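Local atomic coordinates of putative branched-chain amino acid ABC transporter, periplasmic branched-chain amino acid-binding protein (Pseudomonas protegens Pf-5, PDB entry 4RU0), a protein that probably serves as the periplasmic solute-binding component of an ABC transporter, capturing a small ligand, perhaps a branched-chain amino acid, for uptake. Residues A[188-193]-A[241-246]; A[264-270]-A[286-292]; A[343-348]-A[360-365]; A[150-154]-A[381-386]. Residue numbers count along the deposited sequence, not the author numbering.

Contacts 1 and 2 belong to the lobe built on the mixed sheet containing strands 182-188, 237-241, 264-266 and 287-290. Their centres lie about 13 Å apart, and a salt bridge between Arg241 and Asp267 joins them; both reach the bound polyether. Contacts 3 and 4 lie on the other side of the cleft, centres about 14 Å apart, touching through Leu362, Glu363, Leu365, Phe151 and Leu386. The centres of contacts 1 and 3 are about 36 Å apart, on opposite sides of the chain's centre. Along the sequence, contact 4 brackets the other three, which come in the order 1, 2, 3. Its 226 intervening residues and the chain's passage into the other lobe are consistent with contact 4 lying by the interlobe connections.

Contact 1 of 4, residues A[188-193]-A[241-246]; sequences HDSAYG and RTWGVS. With P3G (3,6,9,12,15-pentaoxaheptadecane), chain C.
Arg241 closes strand 237-241, and its O accepts from His188 N at 2.8 Å (163°), continuing the parallel pairing with strand 182-188. Its side chain (chi1 m) brings NH2 to 2.8 Å from Tyr192 O, a hydrogen bond, while NH1 makes a weak one to the same Tyr192 O at 3.2 Å. The guanidinium also lies over the Tyr192 ring as a cation-pi pair, CZ being 4.6 Å from the ring centroid and 24° off its normal; NE salt-bridges to Asp267. Thr242, its CA 4.7 Å from that of His188, turns its side chain away but offers its O to Tyr192 OH at 2.9 Å. Trp243 (chi1 t) points its edge at the face of His188, six-membered-ring and imidazole centroids 5.8 Å apart, planes at 78°. A type II' turn from Trp243 to Ser246, with Gly244 at phi 61°, leads to helix 246-256. Opposite, Ser190 OG accepts a weak capping bond from Gly193 N (3.4 Å) and hydrogen-bonds to His188 ND1 (2.9 Å); His188 NE2 bonds to Asp218. The polyether touches Trp243 CD1 through O6 (3.6 Å) and Tyr192 CB through C13 (3.6 Å): a ligand pocket lined just after the C-terminal ends of adjacent parallel strands, Tyr192 on a short helix, Trp243 in a loop.

Contact 2 of 4, residues A[264-270]-A[286-292]; sequences IIGDIWA and YLALTPY. With P3G (3,6,9,12,15-pentaoxaheptadecane), chain C.
Apolar side chains fill the centre. Ile265 CG1 lies 4.0 Å from Leu287 CD1 and Ile265 CG2 is 3.9 Å from Leu289 CG, with helix 157-172 packed against Ile265. Farther along, Ile268 (chi1 p) sets CG2 3.7 Å from Pro291 CD and 4.0 Å from Leu289 CB. The backbones beneath are parallel strands 264-266 and 287-290, axes 4.1 Å apart at closest approach and crossing at -28°. Ile265 pairs with Leu287 (CA-CA 4.6 Å) and Gly266 with Ala288 (4.2 Å). Three hydrogen bonds fix this register: Leu287 N to Ile264 O 3.1 Å, Gly266 N to Leu287 O 2.9 Å, and Leu289 N to Gly266 O 2.9 Å. With helix 273-276 between them, the strands form a beta-alpha-beta unit of the seven-stranded mixed sheet. A CB on Gly266 would fall 1.9 Å from Tyr286 OH, a clash; that OH lies 3.2 Å from Gly266 CA and donates to Ala270 O at 2.8 Å. Beyond the strand, Asp267 OD1 accepts from Trp269 N at 2.9 Å in an Asx turn, while OD2 salt-bridges to Arg241. Trp269 CH2 reaches Tyr292 OH at 3.6 Å; Trp269 NE1 hydrogen-bonds to Gly135 O, and Trp269 CZ2 is 3.7 Å from C10 of the polyether.

Contact 3 of 4, residues A[343-348]-A[360-365]; sequences TAQGKF and WGLEHL
This is a helix-to-helix packing contact, partly buried, between the C-terminal end of helix 325-348 and the last turn of helix 355-363, which follows it after a short connection. No hydrogen bond crosses; the fit depends on small residues where the backbones come nearest and a large aromatic beside them. Ala344 and Gly361 approach to 4.3 Å between CA atoms, with Ala344 CB 3.8 Å from Gly361 CA. An ideal CB on Gly361 would come within 3.0 Å of Ala344 CB, so its lack of a side chain permits this spacing. Next to it, Trp360 (chi1 t) points toward the longer helix. Its CE3 is 4.1 Å from Ala344 CA, and its CZ3 is 3.9 Å from Thr343 O. The extended Lys347, all four chi angles t, lays CD over the indole face, 3.9 Å from the six-membered-ring centroid: a CH-pi contact. Phe348 turns its edge to that ring system in an offset edge-to-face pair, with its centroid 5.9 Å from that of the five-membered ring and planes at 81°. Thr343 CG2 lies 3.5 Å from His364 O and Thr343 OG1 3.5 Å from Leu365 CD2; that OG1 is hydrogen-bonded to Glu339 O. His364 ND1 donates to Trp360 O at 2.8 Å. Trp360, seated among Thr343, Ala344, Lys347 and Phe348, forms a single knob-into-hole contact between two consecutive helices.

Contact 4 of 4, residues A[150-154]-A[381-386]; sequences NFPVM and MQNLKL
Met154, modelled as selenomethionine, overlaps Leu384: Met154 CE lies 3.3 Å from Leu384 CD1 and 3.7 Å from Met381 CG, the latter also a selenomethionine. Higher up the same side chain, Met154 CG is 3.6 Å from Gln382 NE2, which hydrogen-bonds to Ala396 O. The Met154 side chain leaves a backbone of positive phi (77/-57) and continues through chi2 t, its CA-to-CB bond pointing sideways while its end comes nearer the other segment. Val153 (chi1 t) sets CG1 4.3 Å from Leu384 CD2 and 4.4 Å from Leu386 CD1. At the other end, Phe151 CD1 meets Leu386 CD2 at 4.0 Å with the leucine near the plane of the ring. The two backbones stay apart, with the nearest CA pairs Met154-Leu384 at 7.0 Å and Val153-Leu386 at 8.7 Å, and their end-to-end directions differ by 136°. Contact is therefore entirely through side chains, without a hydrogen bond between the segments. Pro152, the centre of an inverse gamma turn, takes the chain out of strand 150-151, which pairs with strand 131-132, while Leu384 pairs with strand 366-367. Helix 325-348 packs on Met154 and Met381. The chain runs on from 154 to helix 157-172 and from 386 to strand 396-402, both in the other lobe, an arrangement consistent with the interlobe crossovers of type I periplasmic binding proteins.

Contact 1 of 4, residues A[188-193]-A[241-246]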
# COMPACT_ATOMS: atom_id res chain seq x y z
N HIS A 188 -7.73 1.64 -15.21
CA HIS A 188 -6.71 1.12 -16.11
C HIS A 188 -7.05 -0.32 -16.43
O HIS A 188 -7.25 -1.12 -15.53
CB HIS A 188 -5.33 1.24 -15.46
CG HIS A 188 -4.19 0.92 -16.37
ND1 HIS A 188 -3.56 -0.31 -16.36
CD2 HIS A 188 -3.55 1.67 -17.30
CE1 HIS A 188 -2.59 -0.31 -17.25
NE2 HIS A 188 -2.56 0.88 -17.84
N ASP A 189 -7.15 -0.65 -17.71
CA ASP A 189 -7.53 -2.01 -18.08
C ASP A 189 -6.36 -2.95 -17.84
O ASP A 189 -5.53 -3.19 -18.72
CB ASP A 189 -8.00 -2.07 -19.54
CG ASP A 189 -8.69 -3.39 -19.88
OD1 ASP A 189 -9.38 -3.95 -19.00
OD2 ASP A 189 -8.53 -3.87 -21.03
N SER A 190 -6.30 -3.48 -16.62
CA SER A 190 -5.24 -4.36 -16.17
C SER A 190 -5.74 -5.11 -14.94
O SER A 190 -6.83 -4.82 -14.45
CB SER A 190 -3.96 -3.58 -15.85
OG SER A 190 -4.19 -2.64 -14.82
N ALA A 191 -4.96 -6.06 -14.44
CA ALA A 191 -5.34 -6.80 -13.24
C ALA A 191 -5.55 -5.82 -12.10
O ALA A 191 -6.50 -5.95 -11.32
CB ALA A 191 -4.29 -7.83 -12.87
N TYR A 192 -4.67 -4.82 -12.02
CA TYR A 192 -4.80 -3.75 -11.04
C TYR A 192 -6.14 -3.02 -11.14
O TYR A 192 -6.75 -2.73 -10.12
CB TYR A 192 -3.65 -2.75 -11.21
CG TYR A 192 -3.97 -1.35 -10.74
CD1 TYR A 192 -3.96 -1.02 -9.39
CD2 TYR A 192 -4.26 -0.35 -11.66
CE1 TYR A 192 -4.25 0.26 -8.96
CE2 TYR A 192 -4.54 0.94 -11.24
CZ TYR A 192 -4.54 1.24 -9.90
OH TYR A 192 -4.82 2.52 -9.50
N GLY A 193 -6.58 -2.74 -12.36
CA GLY A 193 -7.80 -1.97 -12.55
C GLY A 193 -9.07 -2.81 -12.41
O GLY A 193 -10.11 -2.31 -11.99
N ARG A 241 -9.17 4.86 -10.92
CA ARG A 241 -8.25 3.77 -10.70
C ARG A 241 -7.42 3.62 -11.95
O ARG A 241 -7.38 2.61 -12.58
CB ARG A 241 -9.00 2.49 -10.38
CG ARG A 241 -9.93 2.61 -9.19
CD ARG A 241 -10.25 1.27 -8.57
NE ARG A 241 -9.06 0.76 -7.95
CZ ARG A 241 -8.43 -0.34 -8.31
NH1 ARG A 241 -7.33 -0.67 -7.69
NH2 ARG A 241 -8.89 -1.09 -9.26
N THR A 242 -6.75 4.70 -12.26
CA THR A 242 -5.76 4.75 -13.32
C THR A 242 -4.37 4.58 -12.72
O THR A 242 -4.22 4.47 -11.51
CB THR A 242 -5.83 6.09 -14.09
OG1 THR A 242 -5.83 7.17 -13.15
CG2 THR A 242 -7.09 6.16 -14.93
N TRP A 243 -3.36 4.57 -13.57
CA TRP A 243 -1.99 4.43 -13.12
C TRP A 243 -1.04 5.06 -14.13
O TRP A 243 -1.28 4.99 -15.34
CB TRP A 243 -1.65 2.96 -12.88
CG TRP A 243 -0.19 2.71 -12.74
CD1 TRP A 243 0.58 2.92 -11.63
CD2 TRP A 243 0.69 2.20 -13.75
NE1 TRP A 243 1.89 2.57 -11.88
CE2 TRP A 243 1.98 2.13 -13.18
CE3 TRP A 243 0.51 1.79 -15.07
CZ2 TRP A 243 3.09 1.66 -13.89
CZ3 TRP A 243 1.62 1.34 -15.78
CH2 TRP A 243 2.89 1.27 -15.19
N GLY A 244 0.02 5.69 -13.64
CA GLY A 244 0.98 6.34 -14.50
C GLY A 244 0.37 7.45 -15.33
O GLY A 244 -0.25 8.36 -14.80
N VAL A 245 0.55 7.35 -16.64
CA VAL A 245 0.19 8.42 -17.57
C VAL A 245 -1.31 8.68 -17.64
O VAL A 245 -1.75 9.81 -17.86
CB VAL A 245 0.70 8.10 -18.98
CG1 VAL A 245 0.78 9.37 -19.81
CG2 VAL A 245 2.07 7.42 -18.91
N SER A 246 -2.10 7.64 -17.44
CA SER A 246 -3.54 7.77 -17.58
C SER A 246 -4.14 8.62 -16.46
O SER A 246 -5.25 9.14 -16.61
CB SER A 246 -4.20 6.39 -17.61
OG SER A 246 -3.82 5.61 -16.49
O3 P3G C . 6.58 1.43 -5.22
C7 P3G C . 5.73 0.34 -4.90
C8 P3G C . 5.48 -0.47 -6.16
O4 P3G C . 4.24 -1.14 -6.02
C9 P3G C . 3.52 -1.18 -7.25
C10 P3G C . 2.08 -0.85 -6.95
O5 P3G C . 1.25 -1.52 -7.89
C11 P3G C . 0.31 -0.63 -8.47
C12 P3G C . -0.32 -1.31 -9.67
O6 P3G C . -0.23 -0.45 -10.79
C13 P3G C . -0.49 -1.13 -12.00
C14 P3G C . 0.82 -1.44 -12.68
O7 P3G C . 0.61 -2.42 -13.68

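Contact 2 of 4, residues A[264-270]-A[286-292]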
# COMPACT_ATOMS: atom_id res chain seq x y z
N ILE A 264 -13.95 13.60 -7.89
CA ILE A 264 -13.10 12.50 -8.33
C ILE A 264 -12.24 12.01 -7.17
O ILE A 264 -11.54 12.81 -6.54
CB ILE A 264 -12.18 12.89 -9.50
CG1 ILE A 264 -12.99 13.55 -10.63
CG2 ILE A 264 -11.41 11.67 -10.02
CD1 ILE A 264 -12.16 13.85 -11.86
N ILE A 265 -12.28 10.71 -6.88
CA ILE A 265 -11.47 10.16 -5.81
C ILE A 265 -10.50 9.12 -6.35
O ILE A 265 -10.91 8.07 -6.86
CB ILE A 265 -12.32 9.51 -4.71
CG1 ILE A 265 -13.37 10.50 -4.20
CG2 ILE A 265 -11.43 9.05 -3.57
CD1 ILE A 265 -14.33 9.91 -3.18
N GLY A 266 -9.22 9.40 -6.22
CA GLY A 266 -8.21 8.52 -6.76
C GLY A 266 -7.89 7.32 -5.88
O GLY A 266 -7.99 7.38 -4.65
N ASP A 267 -7.53 6.23 -6.54
CA ASP A 267 -6.91 5.07 -5.91
C ASP A 267 -5.68 5.49 -5.11
O ASP A 267 -5.13 6.57 -5.33
CB ASP A 267 -6.52 4.05 -6.99
CG ASP A 267 -6.20 2.70 -6.42
OD1 ASP A 267 -5.04 2.47 -6.02
OD2 ASP A 267 -7.12 1.85 -6.40
N ILE A 268 -5.24 4.65 -4.19
CA ILE A 268 -4.04 4.98 -3.42
C ILE A 268 -2.82 5.05 -4.34
O ILE A 268 -1.85 5.74 -4.04
CB ILE A 268 -3.78 3.98 -2.28
CG1 ILE A 268 -3.50 2.58 -2.83
CG2 ILE A 268 -4.96 3.96 -1.31
CD1 ILE A 268 -2.94 1.63 -1.80
N TRP A 269 -2.89 4.37 -5.48
CA TRP A 269 -1.81 4.42 -6.46
C TRP A 269 -2.05 5.52 -7.49
O TRP A 269 -1.47 5.51 -8.57
CB TRP A 269 -1.65 3.05 -7.13
CG TRP A 269 -1.32 2.02 -6.12
CD1 TRP A 269 -2.15 1.05 -5.65
CD2 TRP A 269 -0.10 1.88 -5.40
NE1 TRP A 269 -1.51 0.30 -4.70
CE2 TRP A 269 -0.24 0.79 -4.52
CE3 TRP A 269 1.12 2.57 -5.42
CZ2 TRP A 269 0.78 0.38 -3.67
CZ3 TRP A 269 2.13 2.16 -4.57
CH2 TRP A 269 1.96 1.07 -3.71
N ALA A 270 -2.90 6.46 -7.12
CA ALA A 270 -3.11 7.67 -7.91
C ALA A 270 -3.18 8.86 -6.97
O ALA A 270 -3.89 9.82 -7.23
CB ALA A 270 -4.38 7.56 -8.76
N TYR A 286 -8.99 17.86 -6.54
CA TYR A 286 -8.86 16.41 -6.68
C TYR A 286 -8.71 15.69 -5.34
O TYR A 286 -7.90 16.08 -4.50
CB TYR A 286 -7.66 16.10 -7.57
CG TYR A 286 -7.33 14.63 -7.75
CD1 TYR A 286 -8.09 13.82 -8.58
CD2 TYR A 286 -6.24 14.06 -7.10
CE1 TYR A 286 -7.78 12.48 -8.76
CE2 TYR A 286 -5.93 12.73 -7.27
CZ TYR A 286 -6.70 11.94 -8.10
OH TYR A 286 -6.38 10.61 -8.27
N LEU A 287 -9.52 14.65 -5.14
CA LEU A 287 -9.42 13.82 -3.94
C LEU A 287 -8.62 12.55 -4.21
O LEU A 287 -8.56 12.06 -5.35
CB LEU A 287 -10.81 13.45 -3.43
CG LEU A 287 -11.77 14.60 -3.13
CD1 LEU A 287 -13.06 14.08 -2.50
CD2 LEU A 287 -11.10 15.62 -2.23
N ALA A 288 -8.01 12.00 -3.16
CA ALA A 288 -7.31 10.72 -3.28
C ALA A 288 -7.31 9.96 -1.96
O ALA A 288 -7.25 10.57 -0.89
CB ALA A 288 -5.89 10.93 -3.78
N LEU A 289 -7.38 8.63 -2.05
CA LEU A 289 -7.27 7.78 -0.87
C LEU A 289 -5.80 7.50 -0.57
O LEU A 289 -4.97 7.44 -1.47
CB LEU A 289 -8.03 6.46 -1.08
CG LEU A 289 -9.54 6.55 -1.32
CD1 LEU A 289 -10.07 5.24 -1.88
CD2 LEU A 289 -10.27 6.92 -0.05
N THR A 290 -5.47 7.33 0.71
CA THR A 290 -4.10 6.99 1.09
C THR A 290 -4.05 6.22 2.41
O THR A 290 -4.82 6.51 3.33
CB THR A 290 -3.22 8.25 1.22
OG1 THR A 290 -1.90 7.87 1.63
CG2 THR A 290 -3.79 9.21 2.24
N PRO A 291 -3.16 5.22 2.49
CA PRO A 291 -2.89 4.53 3.75
C PRO A 291 -1.69 5.14 4.46
O PRO A 291 -1.37 4.75 5.58
CB PRO A 291 -2.61 3.10 3.30
CG PRO A 291 -1.93 3.28 1.99
CD PRO A 291 -2.52 4.54 1.36
N TYR A 292 -1.01 6.06 3.79
CA TYR A 292 0.11 6.79 4.36
C TYR A 292 0.17 8.24 3.90
O TYR A 292 0.94 8.58 3.02
CB TYR A 292 1.43 6.07 4.06
CG TYR A 292 1.44 5.27 2.78
CD1 TYR A 292 1.45 5.89 1.56
CD2 TYR A 292 1.45 3.89 2.81
CE1 TYR A 292 1.47 5.17 0.40
CE2 TYR A 292 1.47 3.16 1.65
CZ TYR A 292 1.47 3.81 0.45
OH TYR A 292 1.48 3.10 -0.72
O3 P3G C . 6.58 1.43 -5.22
C7 P3G C . 5.73 0.34 -4.90
C8 P3G C . 5.48 -0.47 -6.16
O4 P3G C . 4.24 -1.14 -6.02
C9 P3G C . 3.52 -1.18 -7.25
C10 P3G C . 2.08 -0.85 -6.95
O5 P3G C . 1.25 -1.52 -7.89
C11 P3G C . 0.31 -0.63 -8.47
C12 P3G C . -0.32 -1.31 -9.67
O6 P3G C . -0.23 -0.45 -10.79
C13 P3G C . -0.49 -1.13 -12.00
C14 P3G C . 0.82 -1.44 -12.68
O7 P3G C . 0.61 -2.42 -13.68

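Contact 3 of 4, residues A[343-348]-A[360-365]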
# COMPACT_ATOMS: atom_id res chain seq x y z
N THR A 343 7.66 -8.08 17.32
CA THR A 343 6.61 -8.96 17.83
C THR A 343 7.12 -10.39 18.01
O THR A 343 6.79 -11.05 18.99
CB THR A 343 5.39 -8.98 16.88
OG1 THR A 343 4.98 -7.63 16.61
CG2 THR A 343 4.23 -9.75 17.49
N ALA A 344 7.92 -10.86 17.05
CA ALA A 344 8.39 -12.24 17.07
C ALA A 344 9.47 -12.45 18.12
O ALA A 344 9.53 -13.51 18.75
CB ALA A 344 8.90 -12.64 15.69
N GLN A 345 10.31 -11.44 18.33
CA GLN A 345 11.31 -11.46 19.39
C GLN A 345 10.67 -11.72 20.76
O GLN A 345 11.33 -12.21 21.67
CB GLN A 345 12.10 -10.16 19.43
CG GLN A 345 13.12 -10.00 18.33
CD GLN A 345 13.93 -8.73 18.48
OE1 GLN A 345 13.84 -8.05 19.50
NE2 GLN A 345 14.73 -8.40 17.47
N GLY A 346 9.40 -11.37 20.89
CA GLY A 346 8.65 -11.63 22.11
C GLY A 346 8.48 -13.11 22.38
O GLY A 346 8.13 -13.51 23.49
N LYS A 347 8.73 -13.93 21.36
CA LYS A 347 8.63 -15.38 21.53
C LYS A 347 9.94 -16.08 21.14
O LYS A 347 10.11 -17.27 21.39
CB LYS A 347 7.46 -15.94 20.70
CG LYS A 347 7.20 -17.42 20.93
CD LYS A 347 5.87 -17.90 20.40
CE LYS A 347 5.70 -19.39 20.67
NZ LYS A 347 4.31 -19.87 20.44
N PHE A 348 10.88 -15.35 20.56
CA PHE A 348 12.11 -15.98 20.10
C PHE A 348 13.37 -15.30 20.65
O PHE A 348 14.49 -15.72 20.35
CB PHE A 348 12.14 -16.02 18.57
CG PHE A 348 10.97 -16.76 17.96
CD1 PHE A 348 10.83 -18.12 18.13
CD2 PHE A 348 10.02 -16.08 17.20
CE1 PHE A 348 9.76 -18.80 17.57
CE2 PHE A 348 8.95 -16.75 16.64
CZ PHE A 348 8.82 -18.11 16.82
N TRP A 360 5.55 -15.72 11.78
CA TRP A 360 4.82 -15.79 13.05
C TRP A 360 4.59 -14.39 13.61
O TRP A 360 3.52 -14.11 14.16
CB TRP A 360 5.58 -16.64 14.07
CG TRP A 360 4.79 -16.91 15.31
CD1 TRP A 360 4.01 -18.01 15.57
CD2 TRP A 360 4.66 -16.06 16.46
NE1 TRP A 360 3.42 -17.90 16.80
CE2 TRP A 360 3.80 -16.71 17.37
CE3 TRP A 360 5.19 -14.81 16.80
CZ2 TRP A 360 3.46 -16.15 18.60
CZ3 TRP A 360 4.85 -14.25 18.03
CH2 TRP A 360 3.99 -14.93 18.91
N GLY A 361 5.59 -13.53 13.47
CA GLY A 361 5.50 -12.17 13.95
C GLY A 361 4.43 -11.40 13.21
O GLY A 361 3.57 -10.75 13.83
N LEU A 362 4.46 -11.48 11.89
CA LEU A 362 3.46 -10.85 11.04
C LEU A 362 2.05 -11.27 11.44
O LEU A 362 1.17 -10.43 11.60
CB LEU A 362 3.70 -11.18 9.57
CG LEU A 362 4.83 -10.40 8.91
CD1 LEU A 362 5.28 -11.09 7.64
CD2 LEU A 362 4.38 -8.98 8.60
N GLU A 363 1.84 -12.57 11.63
CA GLU A 363 0.51 -13.10 11.93
C GLU A 363 0.06 -12.75 13.34
O GLU A 363 -1.11 -12.94 13.70
CB GLU A 363 0.47 -14.62 11.72
CG GLU A 363 0.69 -15.03 10.26
CD GLU A 363 0.32 -16.47 9.97
OE1 GLU A 363 0.52 -17.34 10.85
OE2 GLU A 363 -0.18 -16.75 8.85
N HIS A 364 0.97 -12.23 14.16
CA HIS A 364 0.61 -11.83 15.51
C HIS A 364 0.76 -10.33 15.73
O HIS A 364 0.79 -9.86 16.86
CB HIS A 364 1.44 -12.61 16.53
CG HIS A 364 1.02 -14.04 16.67
ND1 HIS A 364 1.38 -15.01 15.77
CD2 HIS A 364 0.24 -14.65 17.60
CE1 HIS A 364 0.86 -16.17 16.13
NE2 HIS A 364 0.16 -15.98 17.24
N LEU A 365 0.86 -9.59 14.64
CA LEU A 365 0.92 -8.14 14.72
C LEU A 365 -0.32 -7.59 15.41
O LEU A 365 -1.44 -7.96 15.07
CB LEU A 365 1.06 -7.51 13.34
CG LEU A 365 2.47 -7.14 12.89
CD1 LEU A 365 2.42 -6.42 11.54
CD2 LEU A 365 3.14 -6.27 13.93

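Contact 4 of 4, residues A[150-154]-A[381-386]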
# COMPACT_ATOMS: atom_id res chain seq x y z
N ASN A 150 2.59 -15.04 2.04
CA ASN A 150 2.25 -13.88 1.24
C ASN A 150 1.36 -12.91 2.04
O ASN A 150 0.28 -13.30 2.49
CB ASN A 150 1.55 -14.30 -0.05
CG ASN A 150 1.58 -13.23 -1.12
OD1 ASN A 150 1.35 -12.05 -0.84
ND2 ASN A 150 1.86 -13.63 -2.35
N PHE A 151 1.82 -11.68 2.21
CA PHE A 151 1.13 -10.71 3.06
C PHE A 151 0.80 -9.39 2.36
O PHE A 151 1.62 -8.47 2.34
CB PHE A 151 1.98 -10.41 4.31
CG PHE A 151 2.10 -11.56 5.27
CD1 PHE A 151 1.31 -11.63 6.40
CD2 PHE A 151 3.03 -12.58 5.03
CE1 PHE A 151 1.43 -12.69 7.29
CE2 PHE A 151 3.15 -13.64 5.92
CZ PHE A 151 2.35 -13.70 7.05
N PRO A 152 -0.41 -9.25 1.84
CA PRO A 152 -0.82 -7.98 1.26
C PRO A 152 -1.31 -7.05 2.38
O PRO A 152 -2.49 -6.86 2.58
CB PRO A 152 -1.96 -8.38 0.36
CG PRO A 152 -2.58 -9.51 1.07
CD PRO A 152 -1.50 -10.23 1.80
N VAL A 153 -0.36 -6.51 3.12
CA VAL A 153 -0.62 -5.81 4.36
C VAL A 153 -1.30 -4.45 4.28
O VAL A 153 -1.03 -3.65 3.40
CB VAL A 153 0.66 -5.66 5.21
CG1 VAL A 153 0.29 -5.52 6.66
CG2 VAL A 153 1.54 -6.87 5.04
N MSE A 154 -2.14 -4.22 5.27
CA MSE A 154 -2.83 -2.97 5.50
C MSE A 154 -4.02 -2.67 4.62
O MSE A 154 -5.10 -2.40 5.15
CB MSE A 154 -1.82 -1.85 5.36
CG MSE A 154 -1.99 -0.87 6.50
SE MSE A 154 -0.43 0.29 6.48
CE MSE A 154 0.50 -0.66 7.91
N MSE A 381 -0.01 6.04 10.26
CA MSE A 381 -0.32 4.64 10.02
C MSE A 381 -1.53 4.20 10.84
O MSE A 381 -1.70 4.63 11.98
CB MSE A 381 0.89 3.76 10.35
CG MSE A 381 0.64 2.26 10.25
SE MSE A 381 2.13 1.24 10.99
CE MSE A 381 3.56 2.16 10.06
N GLN A 382 -2.37 3.35 10.26
CA GLN A 382 -3.55 2.86 10.95
C GLN A 382 -3.22 1.75 11.94
O GLN A 382 -2.08 1.29 12.01
CB GLN A 382 -4.59 2.37 9.94
CG GLN A 382 -4.13 1.16 9.13
CD GLN A 382 -5.01 0.90 7.93
OE1 GLN A 382 -5.97 0.14 8.00
NE2 GLN A 382 -4.67 1.53 6.80
N ASN A 383 -4.22 1.32 12.70
CA ASN A 383 -4.09 0.13 13.53
C ASN A 383 -3.91 -1.12 12.68
O ASN A 383 -4.41 -1.19 11.55
CB ASN A 383 -5.31 -0.04 14.45
CG ASN A 383 -5.36 0.98 15.57
OD1 ASN A 383 -4.70 2.02 15.50
ND2 ASN A 383 -6.14 0.69 16.60
N LEU A 384 -3.17 -2.09 13.20
CA LEU A 384 -2.97 -3.37 12.52
C LEU A 384 -3.21 -4.53 13.46
O LEU A 384 -2.59 -4.61 14.52
CB LEU A 384 -1.55 -3.46 11.95
CG LEU A 384 -1.24 -2.71 10.66
CD1 LEU A 384 0.24 -2.80 10.36
CD2 LEU A 384 -2.07 -3.28 9.53
N LYS A 385 -4.10 -5.42 13.08
CA LYS A 385 -4.29 -6.66 13.83
C LYS A 385 -4.40 -7.81 12.85
O LYS A 385 -5.45 -8.04 12.26
CB LYS A 385 -5.52 -6.58 14.73
CG LYS A 385 -5.66 -7.76 15.68
CD LYS A 385 -6.47 -7.38 16.92
CE LYS A 385 -6.93 -8.61 17.68
NZ LYS A 385 -7.91 -9.41 16.89
N LEU A 386 -3.30 -8.54 12.68
CA LEU A 386 -3.25 -9.65 11.75
C LEU A 386 -3.51 -10.98 12.44
O LEU A 386 -3.48 -11.08 13.67
CB LEU A 386 -1.91 -9.71 11.03
CG LEU A 386 -1.68 -8.78 9.84
CD1 LEU A 386 -1.48 -7.34 10.29
CD2 LEU A 386 -0.49 -9.27 9.02